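Local coordinates for protein dicer Related Helicase (Caenorhabditis elegans, PDB 6M6S) that binds double-stranded RNA ends through this RIG-I-like C-terminal domain and, as a full-length RLR-family helicase of RNA interference, probably hydrolyses ATP, at residues B[14-19]-B[69-74]; B[41-45]-B[86-90]; B[61-65]-B[152-157]. One frame throughout, in Å; residues are numbered along the deposited sequence. Where two conformers were deposited one is given.

Contact 1 (B[14-19]-B[69-74]). With ZN (zinc ion), chain F.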
loop_
_atom_site.group_PDB
_atom_site.type_symbol
_atom_site.label_atom_id
_atom_site.label_comp_id
_atom_site.label_asym_id
_atom_site.label_seq_id
_atom_site.Cartn_x
_atom_site.Cartn_y
_atom_site.Cartn_z
ATOM N N CYS B 14 -7.654 -11.085 -5.647
ATOM C CA CYS B 14 -6.474 -11.664 -4.989
ATOM C C CYS B 14 -5.223 -11.045 -5.613
ATOM O O CYS B 14 -5.018 -11.128 -6.836
ATOM C CB CYS B 14 -6.472 -13.172 -5.180
ATOM S SG CYS B 14 -5.051 -13.941 -4.349
ATOM N N SER B 15 -4.375 -10.448 -4.782
ATOM C CA SER B 15 -3.157 -9.796 -5.295
ATOM C C SER B 15 -2.179 -10.825 -5.844
ATOM O O SER B 15 -1.323 -10.510 -6.664
ATOM C CB SER B 15 -2.466 -8.959 -4.217
ATOM O OG SER B 15 -3.169 -7.765 -3.873
ATOM N N ASN B 16 -2.279 -12.047 -5.362
ATOM C CA ASN B 16 -1.427 -13.151 -5.795
ATOM C C ASN B 16 -1.805 -13.845 -7.116
ATOM O O ASN B 16 -0.930 -14.113 -7.961
ATOM C CB ASN B 16 -1.325 -14.146 -4.629
ATOM C CG ASN B 16 -0.143 -15.059 -4.747
ATOM O OD1 ASN B 16 1.018 -14.603 -4.751
ATOM N ND2 ASN B 16 -0.409 -16.361 -4.864
ATOM N N CYS B 17 -3.090 -14.141 -7.331
ATOM C CA CYS B 17 -3.517 -14.830 -8.549
ATOM C C CYS B 17 -4.575 -14.088 -9.408
ATOM O O CYS B 17 -4.976 -14.632 -10.427
ATOM C CB CYS B 17 -4.056 -16.234 -8.241
ATOM S SG CYS B 17 -5.680 -16.211 -7.386
ATOM N N SER B 18 -5.010 -12.889 -8.994
ATOM C CA SER B 18 -6.036 -12.097 -9.721
ATOM C C SER B 18 -7.443 -12.648 -9.743
ATOM O O SER B 18 -8.246 -12.200 -10.537
ATOM C CB SER B 18 -5.626 -11.805 -11.182
ATOM O OG SER B 18 -4.370 -11.164 -11.160
ATOM N N LYS B 19 -7.755 -13.618 -8.898
ATOM C CA LYS B 19 -9.132 -14.118 -8.886
ATOM C C LYS B 19 -10.025 -13.094 -8.178
ATOM O O LYS B 19 -9.633 -12.529 -7.144
ATOM C CB LYS B 19 -9.161 -15.443 -8.151
ATOM C CG LYS B 19 -10.526 -16.088 -8.077
ATOM C CD LYS B 19 -10.479 -17.224 -7.104
ATOM C CE LYS B 19 -11.805 -17.905 -7.063
ATOM N NZ LYS B 19 -12.268 -18.103 -8.460
ATOM N N CYS B 69 -7.684 -17.744 -0.399
ATOM C CA CYS B 69 -8.133 -17.631 -1.777
ATOM C C CYS B 69 -8.511 -19.024 -2.262
ATOM O O CYS B 69 -7.733 -19.956 -2.104
ATOM C CB CYS B 69 -7.015 -17.033 -2.663
ATOM S SG CYS B 69 -7.446 -17.038 -4.408
ATOM N N PHE B 70 -9.714 -19.193 -2.822
ATOM C CA PHE B 70 -10.131 -20.513 -3.341
ATOM C C PHE B 70 -9.159 -21.055 -4.385
ATOM O O PHE B 70 -8.905 -22.270 -4.434
ATOM C CB PHE B 70 -11.553 -20.483 -3.956
ATOM C CG PHE B 70 -12.096 -21.865 -4.328
ATOM C CD1 PHE B 70 -12.669 -22.693 -3.361
ATOM C CD2 PHE B 70 -12.039 -22.322 -5.644
ATOM C CE1 PHE B 70 -13.162 -23.957 -3.689
ATOM C CE2 PHE B 70 -12.542 -23.601 -5.993
ATOM C CZ PHE B 70 -13.093 -24.415 -5.006
ATOM N N HIS B 71 -8.596 -20.168 -5.191
ATOM C CA HIS B 71 -7.782 -20.573 -6.316
ATOM C C HIS B 71 -6.340 -20.904 -5.941
ATOM O O HIS B 71 -5.822 -21.979 -6.300
ATOM C CB HIS B 71 -7.746 -19.458 -7.383
ATOM C CG HIS B 71 -7.123 -19.907 -8.666
ATOM N ND1 HIS B 71 -5.956 -19.366 -9.164
ATOM C CD2 HIS B 71 -7.487 -20.883 -9.534
ATOM C CE1 HIS B 71 -5.632 -19.982 -10.290
ATOM N NE2 HIS B 71 -6.550 -20.901 -10.537
ATOM N N CYS B 72 -5.691 -19.970 -5.260
ATOM C CA CYS B 72 -4.263 -20.080 -4.985
ATOM C C CYS B 72 -3.946 -20.388 -3.516
ATOM O O CYS B 72 -2.796 -20.745 -3.192
ATOM C CB CYS B 72 -3.494 -18.843 -5.445
ATOM S SG CYS B 72 -3.652 -17.410 -4.379
ATOM N N LYS B 73 -4.982 -20.329 -2.668
ATOM C CA LYS B 73 -4.878 -20.709 -1.245
ATOM C C LYS B 73 -4.008 -19.722 -0.432
ATOM O O LYS B 73 -3.660 -20.017 0.730
ATOM C CB LYS B 73 -4.387 -22.155 -1.046
ATOM C CG LYS B 73 -5.558 -23.137 -1.284
ATOM C CD LYS B 73 -5.570 -23.401 -2.761
ATOM C CE LYS B 73 -6.673 -24.319 -3.218
ATOM N NZ LYS B 73 -6.640 -24.379 -4.708
ATOM N N LEU B 74 -3.690 -18.554 -1.010
ATOM C CA LEU B 74 -3.010 -17.582 -0.170
ATOM C C LEU B 74 -3.957 -17.144 0.928
ATOM O O LEU B 74 -5.187 -16.999 0.689
ATOM C CB LEU B 74 -2.620 -16.347 -1.004
ATOM C CG LEU B 74 -1.463 -15.626 -0.254
ATOM C CD1 LEU B 74 -0.528 -14.954 -1.115
ATOM C CD2 LEU B 74 -2.086 -14.543 0.422
HETATM ZN ZN ZN F . -5.425 -16.179 -5.173
#
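A structural zinc site often shows how two short loops with almost no hydrophobic core of their own can be locked together by one ion. Cys14, at the end of strand 11-14, opens the first loop: its SG lies 2.4 Å from ZN and also accepts a hydrogen bond from Cys17 N, 3.6 Å away, while the backbone turn is closed by Ser18 N to Cys14 O at 2.8 Å. Asn16 reaches across to the other loop, where its ND2 donates to Cys72 SG (3.4 Å, nearly linear) and its CG packs on Leu74 CD1 at 3.7 Å. Cys17 SG follows, 2.2 Å from ZN, and accepts a weak hydrogen bond from His71 ND1 at 3.6 Å. With Cys69 SG and Cys72 SG, each 2.3 Å from the metal, it completes a Cys4 site built from two CxxC motifs, one per loop, as in the C-terminal domains of RIG-I-like receptors. The second loop repeats the design of the first: Cys72 N donates to Cys69 SG (3.5 Å), and Lys73 N to Cys69 O (2.8 Å). Ser18 and Lys73 occupy equivalent positions, both with positive phi and both pointing away from the facing loop. Lys19 then lays its aliphatic chain along the second loop, CD 3.5 Å from His71 CB and CE 4.0 Å from Phe70 CB.

Contact 2 (B[41-45]-B[86-90]). With nucleotides of chain D.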
loop_
_atom_site.group_PDB
_atom_site.type_symbol
_atom_site.label_atom_id
_atom_site.label_comp_id
_atom_site.label_asym_id
_atom_site.label_seq_id
_atom_site.Cartn_x
_atom_site.Cartn_y
_atom_site.Cartn_z
ATOM N N VAL B 41 -19.728 -14.524 -1.831
ATOM C CA VAL B 41 -18.278 -14.461 -1.695
ATOM C C VAL B 41 -17.726 -15.790 -1.163
ATOM O O VAL B 41 -16.585 -16.149 -1.444
ATOM C CB VAL B 41 -17.854 -13.289 -0.800
ATOM C CG1 VAL B 41 -18.122 -13.599 0.632
ATOM C CG2 VAL B 41 -16.360 -12.995 -1.017
ATOM N N TRP B 42 -18.568 -16.567 -0.437
ATOM C CA TRP B 42 -18.002 -17.728 0.203
ATOM C C TRP B 42 -17.545 -18.789 -0.832
ATOM O O TRP B 42 -16.653 -19.628 -0.519
ATOM C CB TRP B 42 -19.033 -18.352 1.151
ATOM C CG TRP B 42 -19.380 -17.525 2.402
ATOM C CD1 TRP B 42 -20.576 -16.930 2.688
ATOM C CD2 TRP B 42 -18.533 -17.299 3.544
ATOM N NE1 TRP B 42 -20.544 -16.347 3.918
ATOM C CE2 TRP B 42 -19.321 -16.570 4.486
ATOM C CE3 TRP B 42 -17.202 -17.657 3.865
ATOM C CZ2 TRP B 42 -18.816 -16.153 5.708
ATOM C CZ3 TRP B 42 -16.686 -17.269 5.089
ATOM C CH2 TRP B 42 -17.529 -16.554 6.017
ATOM N N ARG B 43 -18.110 -18.774 -2.054
ATOM C CA ARG B 43 -17.707 -19.694 -3.123
ATOM C C ARG B 43 -16.228 -19.550 -3.449
ATOM O O ARG B 43 -15.578 -20.517 -3.888
ATOM C CB ARG B 43 -18.515 -19.400 -4.397
ATOM C CG ARG B 43 -20.029 -19.384 -4.146
ATOM C CD ARG B 43 -20.708 -18.464 -5.144
ATOM N NE ARG B 43 -20.434 -18.855 -6.522
ATOM C CZ ARG B 43 -20.533 -18.025 -7.560
ATOM N NH1 ARG B 43 -20.886 -16.757 -7.369
ATOM N NH2 ARG B 43 -20.265 -18.461 -8.786
ATOM N N PHE B 44 -15.710 -18.362 -3.164
ATOM C CA PHE B 44 -14.332 -17.992 -3.565
ATOM C C PHE B 44 -13.334 -18.040 -2.420
ATOM O O PHE B 44 -12.169 -17.583 -2.535
ATOM C CB PHE B 44 -14.341 -16.621 -4.245
ATOM C CG PHE B 44 -15.330 -16.556 -5.362
ATOM C CD1 PHE B 44 -15.284 -17.497 -6.376
ATOM C CD2 PHE B 44 -16.380 -15.639 -5.320
ATOM C CE1 PHE B 44 -16.227 -17.478 -7.396
ATOM C CE2 PHE B 44 -17.341 -15.615 -6.331
ATOM C CZ PHE B 44 -17.266 -16.552 -7.370
ATOM N N LEU B 45 -13.759 -18.602 -1.293
ATOM C CA LEU B 45 -12.903 -18.668 -0.113
ATOM C C LEU B 45 -12.854 -20.081 0.456
ATOM O O LEU B 45 -13.899 -20.751 0.607
ATOM C CB LEU B 45 -13.403 -17.752 0.988
ATOM C CG LEU B 45 -13.526 -16.278 0.590
ATOM C CD1 LEU B 45 -14.223 -15.535 1.663
ATOM C CD2 LEU B 45 -12.079 -15.680 0.379
ATOM N N TYR B 86 -21.863 -15.048 10.383
ATOM C CA TYR B 86 -20.519 -15.212 9.854
ATOM C C TYR B 86 -20.242 -14.322 8.648
ATOM O O TYR B 86 -21.035 -14.283 7.712
ATOM C CB TYR B 86 -20.250 -16.680 9.431
ATOM C CG TYR B 86 -20.326 -17.662 10.582
ATOM C CD1 TYR B 86 -19.585 -17.450 11.756
ATOM C CD2 TYR B 86 -21.150 -18.792 10.521
ATOM C CE1 TYR B 86 -19.664 -18.325 12.843
ATOM C CE2 TYR B 86 -21.238 -19.683 11.618
ATOM C CZ TYR B 86 -20.466 -19.440 12.761
ATOM O OH TYR B 86 -20.535 -20.295 13.860
ATOM N N LEU B 87 -19.124 -13.602 8.671
ATOM C CA LEU B 87 -18.725 -12.660 7.618
ATOM C C LEU B 87 -17.246 -12.747 7.378
ATOM O O LEU B 87 -16.459 -12.809 8.327
ATOM C CB LEU B 87 -19.034 -11.220 8.073
ATOM C CG LEU B 87 -20.481 -10.855 8.395
ATOM C CD1 LEU B 87 -20.553 -9.398 8.959
ATOM C CD2 LEU B 87 -21.347 -10.932 7.122
ATOM N N PRO B 88 -16.810 -12.665 6.110
ATOM C CA PRO B 88 -15.376 -12.612 5.796
ATOM C C PRO B 88 -14.846 -11.195 5.991
ATOM O O PRO B 88 -15.541 -10.210 5.722
ATOM C CB PRO B 88 -15.299 -12.964 4.314
ATOM C CG PRO B 88 -16.683 -13.412 3.921
ATOM C CD PRO B 88 -17.691 -12.898 4.929
ATOM N N GLN B 89 -13.632 -11.111 6.524
ATOM C CA GLN B 89 -12.864 -9.858 6.510
ATOM C C GLN B 89 -11.654 -10.029 5.630
ATOM O O GLN B 89 -10.665 -10.717 5.978
ATOM C CB GLN B 89 -12.427 -9.561 7.928
ATOM C CG GLN B 89 -11.788 -8.131 8.062
ATOM C CD GLN B 89 -11.133 -8.017 9.411
ATOM O OE1 GLN B 89 -10.037 -8.569 9.644
ATOM N NE2 GLN B 89 -11.819 -7.351 10.340
ATOM N N LEU B 90 -11.728 -9.463 4.425
ATOM C CA LEU B 90 -10.569 -9.533 3.547
ATOM C C LEU B 90 -9.529 -8.505 4.001
ATOM O O LEU B 90 -9.884 -7.372 4.326
ATOM C CB LEU B 90 -10.990 -9.252 2.130
ATOM C CG LEU B 90 -11.922 -10.286 1.500
ATOM C CD1 LEU B 90 -12.532 -9.772 0.182
ATOM C CD2 LEU B 90 -11.054 -11.591 1.287
ATOM P P G D 2 -5.003 -7.463 11.237
ATOM O OP1 G D 2 -4.379 -7.270 9.889
ATOM O OP2 G D 2 -4.117 -7.165 12.413
ATOM O "O5'" G D 2 -6.264 -6.484 11.225
ATOM C "C5'" G D 2 -7.308 -6.686 10.281
ATOM C "C4'" G D 2 -8.428 -5.716 10.531
ATOM O "O4'" G D 2 -9.068 -6.022 11.780
ATOM C "C3'" G D 2 -8.040 -4.247 10.672
ATOM O "O3'" G D 2 -7.910 -3.640 9.411
ATOM C "C2'" G D 2 -9.234 -3.683 11.424
ATOM O "O2'" G D 2 -10.320 -3.526 10.517
ATOM C "C1'" G D 2 -9.574 -4.840 12.359
ATOM N N9 G D 2 -8.948 -4.716 13.687
ATOM C C8 G D 2 -7.813 -5.387 14.148
ATOM N N7 G D 2 -7.530 -5.093 15.401
ATOM C C5 G D 2 -8.549 -4.208 15.776
ATOM C C6 G D 2 -8.802 -3.538 17.003
ATOM O O6 G D 2 -8.162 -3.616 18.039
ATOM N N1 G D 2 -9.927 -2.718 16.951
ATOM C C2 G D 2 -10.741 -2.569 15.848
ATOM N N2 G D 2 -11.810 -1.750 15.971
ATOM N N3 G D 2 -10.514 -3.193 14.696
ATOM C C4 G D 2 -9.421 -3.978 14.738
HETATM O O HOH W 1 -22.628 -15.653 5.964
#
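One face of Trp42 is covered by Pro88, joining the end of a 3-10 segment to strand 85-90 of the four-stranded antiparallel sheet in this RIG-I-like C-terminal domain. Pro88 and Trp42 bury the most surface. Pro88 CG sits over the face of the indole in a CH-pi contact, 3.9 Å from the centroid of the six-membered ring and 11° off its normal, while Pro88 CD comes within 3.5 Å of Trp42 CZ2. Val41 CG1 meets Pro88 CG at 3.6 Å, and Leu45, the third main contributor, brings CD1 to 3.8 Å from Pro88 CB. The pyrrolidine ring is thus held by Val41 and Trp42 of the 3-10 segment, whose last residues are 41-43, and by Leu45, the first residue of strand 45-48. Leu149 of helix 140-167 also packs on Trp42. The indole N-H is satisfied through a water that accepts from Trp42 NE1 at 3.0 Å and donates to Tyr86 O at 2.7 Å.

Contact 3 (B[61-65]-B[152-157]). With nucleotides of chain C.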
loop_
_atom_site.group_PDB
_atom_site.type_symbol
_atom_site.label_atom_id
_atom_site.label_comp_id
_atom_site.label_asym_id
_atom_site.label_seq_id
_atom_site.Cartn_x
_atom_site.Cartn_y
_atom_site.Cartn_z
ATOM N N ASN B 61 -18.397 -9.984 18.423
ATOM C CA ASN B 61 -17.433 -9.727 17.395
ATOM C C ASN B 61 -16.299 -10.700 17.634
ATOM O O ASN B 61 -15.384 -10.391 18.380
ATOM C CB ASN B 61 -16.940 -8.262 17.484
ATOM C CG ASN B 61 -16.008 -7.910 16.375
ATOM O OD1 ASN B 61 -15.122 -8.677 16.027
ATOM N ND2 ASN B 61 -16.217 -6.751 15.787
ATOM N N GLN B 62 -16.410 -11.908 17.088
ATOM C CA GLN B 62 -15.409 -12.958 17.342
ATOM C C GLN B 62 -14.544 -13.174 16.125
ATOM O O GLN B 62 -15.065 -13.572 15.098
ATOM C CB GLN B 62 -16.128 -14.297 17.647
ATOM C CG GLN B 62 -17.287 -14.174 18.602
ATOM C CD GLN B 62 -17.899 -15.520 18.958
ATOM O OE1 GLN B 62 -17.725 -16.513 18.231
ATOM N NE2 GLN B 62 -18.573 -15.571 20.100
ATOM N N PRO B 63 -13.220 -12.892 16.196
ATOM C CA PRO B 63 -12.349 -13.297 15.091
ATOM C C PRO B 63 -12.239 -14.828 15.087
ATOM O O PRO B 63 -11.892 -15.389 16.117
ATOM C CB PRO B 63 -10.987 -12.683 15.472
ATOM C CG PRO B 63 -11.351 -11.601 16.581
ATOM C CD PRO B 63 -12.445 -12.322 17.319
ATOM N N LEU B 64 -12.550 -15.492 13.967
ATOM C CA LEU B 64 -12.560 -16.970 13.977
ATOM C C LEU B 64 -11.601 -17.574 12.913
ATOM O O LEU B 64 -10.406 -17.233 12.894
ATOM C CB LEU B 64 -13.981 -17.485 13.826
ATOM C CG LEU B 64 -14.999 -17.072 14.901
ATOM C CD1 LEU B 64 -16.433 -17.514 14.485
ATOM C CD2 LEU B 64 -14.619 -17.724 16.268
ATOM N N SER B 65 -12.112 -18.402 11.994
ATOM C CA SER B 65 -11.256 -19.189 11.083
ATOM C C SER B 65 -10.491 -18.341 10.073
ATOM O O SER B 65 -10.952 -17.268 9.687
ATOM C CB SER B 65 -12.141 -20.169 10.307
ATOM O OG SER B 65 -13.076 -20.763 11.194
ATOM N N ASP B 152 -14.989 -23.385 15.593
ATOM C CA ASP B 152 -14.094 -22.353 16.093
ATOM C C ASP B 152 -14.888 -21.409 17.017
ATOM O O ASP B 152 -14.331 -20.945 18.032
ATOM C CB ASP B 152 -13.412 -21.545 14.972
ATOM C CG ASP B 152 -12.251 -22.292 14.315
ATOM O OD1 ASP B 152 -11.849 -23.339 14.845
ATOM O OD2 ASP B 152 -11.728 -21.810 13.272
ATOM N N SER B 153 -16.160 -21.131 16.682
ATOM C CA SER B 153 -17.016 -20.288 17.526
ATOM C C SER B 153 -17.263 -20.931 18.888
ATOM O O SER B 153 -17.299 -20.252 19.926
ATOM C CB SER B 153 -18.369 -20.020 16.872
ATOM O OG SER B 153 -19.125 -19.123 17.681
ATOM N N ARG B 154 -17.443 -22.252 18.894
ATOM C CA ARG B 154 -17.719 -22.934 20.154
ATOM C C ARG B 154 -16.497 -22.855 21.062
ATOM O O ARG B 154 -16.621 -22.669 22.280
ATOM C CB ARG B 154 -18.148 -24.380 19.920
ATOM C CG ARG B 154 -19.665 -24.535 19.628
ATOM C CD ARG B 154 -20.221 -25.978 19.821
ATOM N NE ARG B 154 -19.498 -26.933 18.990
ATOM C CZ ARG B 154 -19.799 -27.207 17.719
ATOM N NH1 ARG B 154 -20.848 -26.641 17.130
ATOM N NH2 ARG B 154 -19.059 -28.066 17.036
ATOM N N GLN B 155 -15.311 -23.012 20.493
ATOM C CA GLN B 155 -14.081 -22.884 21.249
ATOM C C GLN B 155 -13.859 -21.479 21.737
ATOM O O GLN B 155 -13.288 -21.286 22.761
ATOM C CB GLN B 155 -12.864 -23.253 20.437
ATOM C CG GLN B 155 -12.692 -24.690 20.046
ATOM C CD GLN B 155 -12.428 -25.605 21.221
ATOM O OE1 GLN B 155 -11.620 -25.317 22.095
ATOM N NE2 GLN B 155 -13.104 -26.716 21.227
ATOM N N HIS B 156 -14.232 -20.501 20.940
ATOM C CA HIS B 156 -14.123 -19.091 21.321
ATOM C C HIS B 156 -15.053 -18.828 22.497
ATOM O O HIS B 156 -14.669 -18.174 23.467
ATOM C CB HIS B 156 -14.528 -18.198 20.157
ATOM C CG HIS B 156 -14.406 -16.725 20.430
ATOM N ND1 HIS B 156 -13.389 -15.956 19.920
ATOM C CD2 HIS B 156 -15.174 -15.885 21.170
ATOM C CE1 HIS B 156 -13.528 -14.705 20.317
ATOM N NE2 HIS B 156 -14.606 -14.635 21.077
ATOM N N ASN B 157 -16.284 -19.332 22.412
ATOM C CA ASN B 157 -17.269 -19.084 23.462
ATOM C C ASN B 157 -16.847 -19.705 24.763
ATOM O O ASN B 157 -17.121 -19.180 25.851
ATOM C CB ASN B 157 -18.635 -19.651 23.080
ATOM C CG ASN B 157 -19.292 -18.866 21.979
ATOM O OD1 ASN B 157 -18.934 -17.727 21.735
ATOM N ND2 ASN B 157 -20.278 -19.472 21.315
ATOM P P C C 12 -16.682 -0.949 22.588
ATOM O OP1 C C 12 -18.144 -0.834 22.859
ATOM O OP2 C C 12 -15.820 -1.479 23.666
ATOM O "O5'" C C 12 -16.464 -1.794 21.256
ATOM C "C5'" C C 12 -17.310 -1.616 20.135
ATOM C "C4'" C C 12 -16.890 -2.481 18.978
ATOM O "O4'" C C 12 -15.517 -2.226 18.640
ATOM C "C3'" C C 12 -16.917 -3.977 19.194
ATOM O "O3'" C C 12 -18.222 -4.514 19.154
ATOM C "C2'" C C 12 -16.050 -4.465 18.054
ATOM O "O2'" C C 12 -16.797 -4.452 16.846
ATOM C "C1'" C C 12 -14.980 -3.365 17.991
ATOM N N1 C C 12 -13.747 -3.795 18.687
ATOM C C2 C C 12 -12.832 -4.544 17.960
ATOM O O2 C C 12 -13.072 -4.753 16.752
ATOM N N3 C C 12 -11.699 -4.967 18.575
ATOM C C4 C C 12 -11.517 -4.715 19.869
ATOM N N4 C C 12 -10.397 -5.171 20.427
ATOM C C5 C C 12 -12.447 -3.968 20.643
ATOM C C6 C C 12 -13.547 -3.541 20.013
HETATM O O HOH W 2 -11.244 -17.016 18.218
#
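Buried polar side chains usually find partners, and Gln62 illustrates how one amide can use both its ends. Its OE1 accepts from Ser153 OG at 3.0 Å, whereas its NE2 donates to Asn157 OD1 at 2.7 Å; the two partners lie one helical turn apart. Gln62 NE2 has a further, weak bond to Ser58 O, and Ser153 OG is also bonded by Lys81 NZ. Residues 61-65 belong to strand 61-69 of the four-stranded antiparallel sheet of this RIG-I-like C-terminal domain, and helix 140-167 packs across it: the axes of the two segments approach to 8.4 Å, with 138° between their directions. Ser65 OG donates to Asp152 OD2 at 2.7 Å, while Asp152 OD1 is taken by Ser49 OG. Between these polar pairs Leu64 CD2 lies 3.7 Å from Ser153 CA and 3.9 Å from His156 CB, and Gln62 CB makes a CH-pi contact 3.7 Å from the centroid of the His156 ring. A water bridges Pro63 O (2.7 Å) and His156 ND1 (2.9 Å), and His156 NE2 has a weak hydrogen bond to Ser58 O. Asn61 points away from the helix, its ND2 making a weak hydrogen bond of 2.6 Å to O2' of C12 in RNA chain C.

Chemistry differs with place in the fold. Measured from the centre of each contact to the centre of the chain, contact 1 lies about 15 Å out, partly exposed, and is held by a metal and sulfur acceptors; contact 2, at about 5 Å, is almost wholly apolar; contact 3, buried although about 14 Å out, pairs polar side chains around a leucine. All three engage the same four-stranded sheet: contact 2 on strand 85-90, contact 3 on strand 61-69, which leads to contact 1 in the 69-74 turn before strand 75-82. Contacts 2 and 3 meet where Tyr86 CE1 packs 3.7 Å from Leu64 CD1; contacts 1 and 2 touch through a probable hydrogen bond, Phe70 N to Phe44 O at 3.0 Å.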